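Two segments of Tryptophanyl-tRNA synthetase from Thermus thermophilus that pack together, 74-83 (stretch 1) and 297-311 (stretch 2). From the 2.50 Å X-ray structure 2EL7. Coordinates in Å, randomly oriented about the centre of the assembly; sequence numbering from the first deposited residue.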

# COMPACT_ATOMS: atom_id res chain seq x y z
N LEU A 74 10.95 -28.16 -2.07
CA LEU A 74 10.89 -27.22 -0.95
C LEU A 74 10.22 -27.97 0.18
O LEU A 74 9.06 -28.37 0.05
CB LEU A 74 10.07 -25.98 -1.34
CG LEU A 74 10.80 -25.04 -2.31
CD1 LEU A 74 10.14 -23.68 -2.26
CD2 LEU A 74 12.28 -24.87 -1.91
N ASP A 75 10.95 -28.19 1.27
CA ASP A 75 10.46 -28.99 2.40
C ASP A 75 9.96 -28.22 3.62
O ASP A 75 10.74 -27.67 4.40
CB ASP A 75 11.57 -29.97 2.78
CG ASP A 75 11.18 -30.96 3.85
OD1 ASP A 75 12.05 -31.79 4.18
OD2 ASP A 75 10.03 -30.92 4.37
N PRO A 76 8.63 -28.22 3.83
CA PRO A 76 7.97 -27.52 4.94
C PRO A 76 8.39 -28.00 6.32
O PRO A 76 8.06 -27.35 7.31
CB PRO A 76 6.49 -27.77 4.69
CG PRO A 76 6.43 -28.15 3.20
CD PRO A 76 7.65 -28.99 3.05
N GLU A 77 9.11 -29.12 6.40
CA GLU A 77 9.60 -29.62 7.69
C GLU A 77 10.91 -28.93 8.02
O GLU A 77 11.38 -29.00 9.16
CB GLU A 77 9.86 -31.13 7.66
CG GLU A 77 8.63 -31.99 7.35
CD GLU A 77 7.44 -31.59 8.19
OE1 GLU A 77 6.32 -31.54 7.63
OE2 GLU A 77 7.63 -31.33 9.41
N LYS A 78 11.51 -28.29 7.02
CA LYS A 78 12.78 -27.59 7.17
C LYS A 78 12.69 -26.08 6.95
O LYS A 78 13.30 -25.32 7.71
CB LYS A 78 13.80 -28.14 6.19
CG LYS A 78 14.18 -29.61 6.38
CD LYS A 78 15.23 -29.99 5.37
CE LYS A 78 15.37 -31.49 5.23
NZ LYS A 78 16.18 -31.80 4.02
N VAL A 79 11.93 -25.64 5.94
CA VAL A 79 11.86 -24.21 5.66
C VAL A 79 10.61 -23.46 6.12
O VAL A 79 9.83 -23.96 6.94
CB VAL A 79 12.09 -23.93 4.16
CG1 VAL A 79 13.28 -24.74 3.67
CG2 VAL A 79 10.82 -24.23 3.34
N THR A 80 10.45 -22.24 5.59
CA THR A 80 9.30 -21.39 5.94
C THR A 80 8.65 -20.91 4.67
O THR A 80 9.12 -20.00 4.04
CB THR A 80 9.75 -20.20 6.82
OG1 THR A 80 10.17 -20.72 8.08
CG2 THR A 80 8.61 -19.20 7.07
N LEU A 81 7.54 -21.56 4.32
CA LEU A 81 6.78 -21.28 3.11
C LEU A 81 5.46 -20.66 3.45
O LEU A 81 4.73 -21.20 4.27
CB LEU A 81 6.54 -22.57 2.35
CG LEU A 81 5.78 -22.54 1.02
CD1 LEU A 81 6.53 -21.71 -0.01
CD2 LEU A 81 5.63 -23.99 0.51
N PHE A 82 5.15 -19.54 2.81
CA PHE A 82 3.91 -18.83 3.06
C PHE A 82 3.44 -18.03 1.84
O PHE A 82 4.19 -17.85 0.87
CB PHE A 82 4.10 -17.91 4.26
CG PHE A 82 5.14 -16.85 4.05
CD1 PHE A 82 4.78 -15.60 3.59
CD2 PHE A 82 6.47 -17.09 4.36
CE1 PHE A 82 5.74 -14.58 3.43
CE2 PHE A 82 7.44 -16.11 4.21
CZ PHE A 82 7.07 -14.83 3.74
N VAL A 83 2.19 -17.58 1.90
CA VAL A 83 1.59 -16.80 0.81
C VAL A 83 1.66 -15.32 1.16
O VAL A 83 1.24 -14.92 2.25
CB VAL A 83 0.10 -17.17 0.61
CG1 VAL A 83 -0.53 -16.24 -0.43
CG2 VAL A 83 -0.01 -18.62 0.18
N ASP A 297 -4.36 -31.07 2.97
CA ASP A 297 -4.29 -30.46 4.31
C ASP A 297 -2.82 -30.22 4.66
O ASP A 297 -2.49 -29.26 5.35
CB ASP A 297 -4.89 -31.37 5.38
CG ASP A 297 -6.41 -31.43 5.35
OD1 ASP A 297 -7.03 -30.79 4.47
OD2 ASP A 297 -6.98 -32.13 6.21
N TYR A 298 -1.95 -31.10 4.19
CA TYR A 298 -0.52 -30.96 4.46
C TYR A 298 -0.02 -29.63 3.87
O TYR A 298 0.75 -28.92 4.50
CB TYR A 298 0.27 -32.10 3.81
CG TYR A 298 1.74 -32.08 4.12
CD1 TYR A 298 2.21 -32.46 5.37
CD2 TYR A 298 2.65 -31.57 3.20
CE1 TYR A 298 3.57 -32.32 5.71
CE2 TYR A 298 4.00 -31.43 3.51
CZ TYR A 298 4.46 -31.81 4.77
OH TYR A 298 5.81 -31.66 5.08
N VAL A 299 -0.46 -29.30 2.66
CA VAL A 299 -0.02 -28.08 2.02
C VAL A 299 -0.56 -26.87 2.72
O VAL A 299 0.18 -25.95 3.03
CB VAL A 299 -0.44 -28.06 0.56
CG1 VAL A 299 0.01 -26.76 -0.11
CG2 VAL A 299 0.13 -29.30 -0.14
N MET A 300 -1.86 -26.88 2.99
CA MET A 300 -2.48 -25.75 3.67
C MET A 300 -1.93 -25.52 5.08
O MET A 300 -1.83 -24.38 5.53
CB MET A 300 -4.00 -25.91 3.71
CG MET A 300 -4.67 -25.83 2.32
SD MET A 300 -4.40 -24.24 1.47
CE MET A 300 -4.72 -23.12 2.81
N ASP A 301 -1.55 -26.61 5.75
CA ASP A 301 -1.01 -26.53 7.10
C ASP A 301 0.43 -26.00 7.07
O ASP A 301 0.85 -25.25 7.97
CB ASP A 301 -1.07 -27.92 7.76
CG ASP A 301 -0.70 -27.90 9.24
OD1 ASP A 301 0.44 -28.24 9.59
OD2 ASP A 301 -1.55 -27.53 10.07
N ALA A 302 1.19 -26.39 6.04
CA ALA A 302 2.54 -25.89 5.89
C ALA A 302 2.45 -24.37 5.64
O ALA A 302 3.26 -23.59 6.16
CB ALA A 302 3.23 -26.58 4.74
N LEU A 303 1.46 -23.95 4.85
CA LEU A 303 1.26 -22.53 4.55
C LEU A 303 0.85 -21.77 5.82
O LEU A 303 1.35 -20.68 6.09
CB LEU A 303 0.19 -22.34 3.45
CG LEU A 303 0.53 -22.93 2.07
CD1 LEU A 303 -0.55 -22.60 1.08
CD2 LEU A 303 1.87 -22.36 1.60
N LEU A 304 -0.04 -22.36 6.60
CA LEU A 304 -0.56 -21.75 7.81
C LEU A 304 0.55 -21.55 8.82
O LEU A 304 0.64 -20.50 9.46
CB LEU A 304 -1.63 -22.65 8.42
CG LEU A 304 -2.67 -22.00 9.34
CD1 LEU A 304 -3.60 -21.13 8.49
CD2 LEU A 304 -3.49 -23.09 10.08
N GLU A 305 1.39 -22.56 8.95
CA GLU A 305 2.51 -22.53 9.89
C GLU A 305 3.65 -21.62 9.37
O GLU A 305 4.33 -20.96 10.14
CB GLU A 305 3.02 -23.97 10.11
CG GLU A 305 3.64 -24.23 11.50
CD GLU A 305 2.58 -24.35 12.61
OE1 GLU A 305 2.93 -24.10 13.79
OE2 GLU A 305 1.41 -24.68 12.30
N GLY A 306 3.85 -21.61 8.05
CA GLY A 306 4.88 -20.76 7.50
C GLY A 306 4.50 -19.31 7.78
O GLY A 306 5.35 -18.45 8.07
N ALA A 307 3.20 -19.04 7.70
CA ALA A 307 2.70 -17.70 7.93
C ALA A 307 2.82 -17.25 9.38
O ALA A 307 3.18 -16.09 9.64
CB ALA A 307 1.24 -17.60 7.45
N LYS A 308 2.55 -18.15 10.33
CA LYS A 308 2.64 -17.78 11.76
C LYS A 308 4.03 -17.29 12.05
O LYS A 308 4.23 -16.23 12.63
CB LYS A 308 2.34 -18.98 12.67
CG LYS A 308 0.98 -19.59 12.41
CD LYS A 308 0.56 -20.56 13.51
CE LYS A 308 -0.78 -21.21 13.12
NZ LYS A 308 -1.30 -22.15 14.15
N ARG A 309 4.99 -18.10 11.60
CA ARG A 309 6.41 -17.85 11.75
C ARG A 309 6.88 -16.54 11.09
O ARG A 309 7.63 -15.77 11.70
CB ARG A 309 7.15 -19.04 11.14
CG ARG A 309 8.61 -19.09 11.38
CD ARG A 309 9.18 -20.38 10.76
NE ARG A 309 8.55 -21.60 11.28
CZ ARG A 309 8.11 -22.61 10.53
NH1 ARG A 309 7.57 -23.67 11.11
NH2 ARG A 309 8.19 -22.57 9.21
N ALA A 310 6.46 -16.29 9.85
CA ALA A 310 6.86 -15.08 9.16
C ALA A 310 6.20 -13.85 9.81
O ALA A 310 6.84 -12.80 9.97
CB ALA A 310 6.48 -15.17 7.69
N ARG A 311 4.93 -13.99 10.18
CA ARG A 311 4.17 -12.91 10.81
C ARG A 311 4.71 -12.50 12.19
O ARG A 311 4.56 -11.35 12.61
CB ARG A 311 2.69 -13.32 10.93
CG ARG A 311 1.80 -12.24 11.57
CD ARG A 311 0.33 -12.43 11.21
NE ARG A 311 -0.11 -13.79 11.49
CZ ARG A 311 -0.50 -14.67 10.56
NH1 ARG A 311 -0.52 -14.32 9.27
NH2 ARG A 311 -0.81 -15.92 10.92
O HOH W 1 7.87 -32.82 3.30
O HOH W 2 6.14 -23.41 5.58
O HOH W 3 0.78 -18.74 4.05

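The strand crosses the helix almost at right angles, 96° between their N-to-C directions, and it comes so close that backbone meets backbone. The axes of strand 80-83 and helix 297-311 approach to 6.0 Å, and the key to that distance is Gly306. Its CA lies 3.3 Å from Leu81 O in a CA-H...O contact that is nearly straight, 165° at the hydrogen. A CB built on Gly306 would point toward the strand and fall 1.8 Å from Leu81 O, a clash, so at this spacing the position has room for a hydrogen and no more. At a crossing this tight, glycine is the residue that fits.

Water joins backbone polar atoms across the crossing. Water 2 accepts from Leu81 N (2.6 Å from N to the water O) and donates to Ala302 O (2.9 Å from the water O). Water 3 repeats the pattern two residues along the strand and one along the helix, accepting from Val83 N at 2.8 Å and donating to Leu303 O at 2.9 Å. The helix carbonyls already accept from amides one turn later, Ala302 O from Gly306 N and Leu303 O from Ala307 N, and each takes a water as a second partner. Strand amides are thus joined to helix carbonyls without direct contact between them.

Apolar side chains fill the space around the crossing. The stretches bury 578 Å² between them, both sides summed, and Thr80 to Val83, Leu303, Gly306, Ala307 and Ala310 are all buried. Leu303, with chi1 in m and chi2 in t, points its CA-to-CB bond sideways, yet its end reaches the strand: CD2 lies 4.0 Å from Leu81 CG and CD1 4.1 Å from Val83 CG2. Leu303 thus packs against two alternate strand residues. Phe82 takes the p rotamer and packs against the following helical turn. Ala310 CB sits over one face of its ring, 3.9 Å from the centroid and 17° off the normal, a CH-pi contact in which a methyl fits where the ring lies close to the helix. Phe82 CB also packs 4.3 Å from Ala307 CB.

Before the strand, the loop turns on Asp75, whose OD2 accepts from Glu77 N at 2.9 Å and whose backbone O accepts from the amides of Lys78 and Val79. Pro76, within this turn, lies against the helix, its CB 3.5 Å from Ala302 CB; alanine lets the proline ring settle close to the helix surface. Pro76 CG also lies 4.1 Å from Tyr298 CE2.

Polar groups close the contact toward both ends of the helical stretch, where long, partly exposed side chains carry polar ends across. Tyr298, in the t rotamer, extends its ring to the loop, and its OH donates to Glu77 OE1 at 2.6 Å; water 1 donates to both Tyr298 OH (3.0 Å) and Asp75 OD2 (3.1 Å), tying the hydroxyl to the turn. Further along, Arg309 reaches Thr80, with NH2 donating to OG1 at 2.9 Å, although the modelled place of OG1 is less certain.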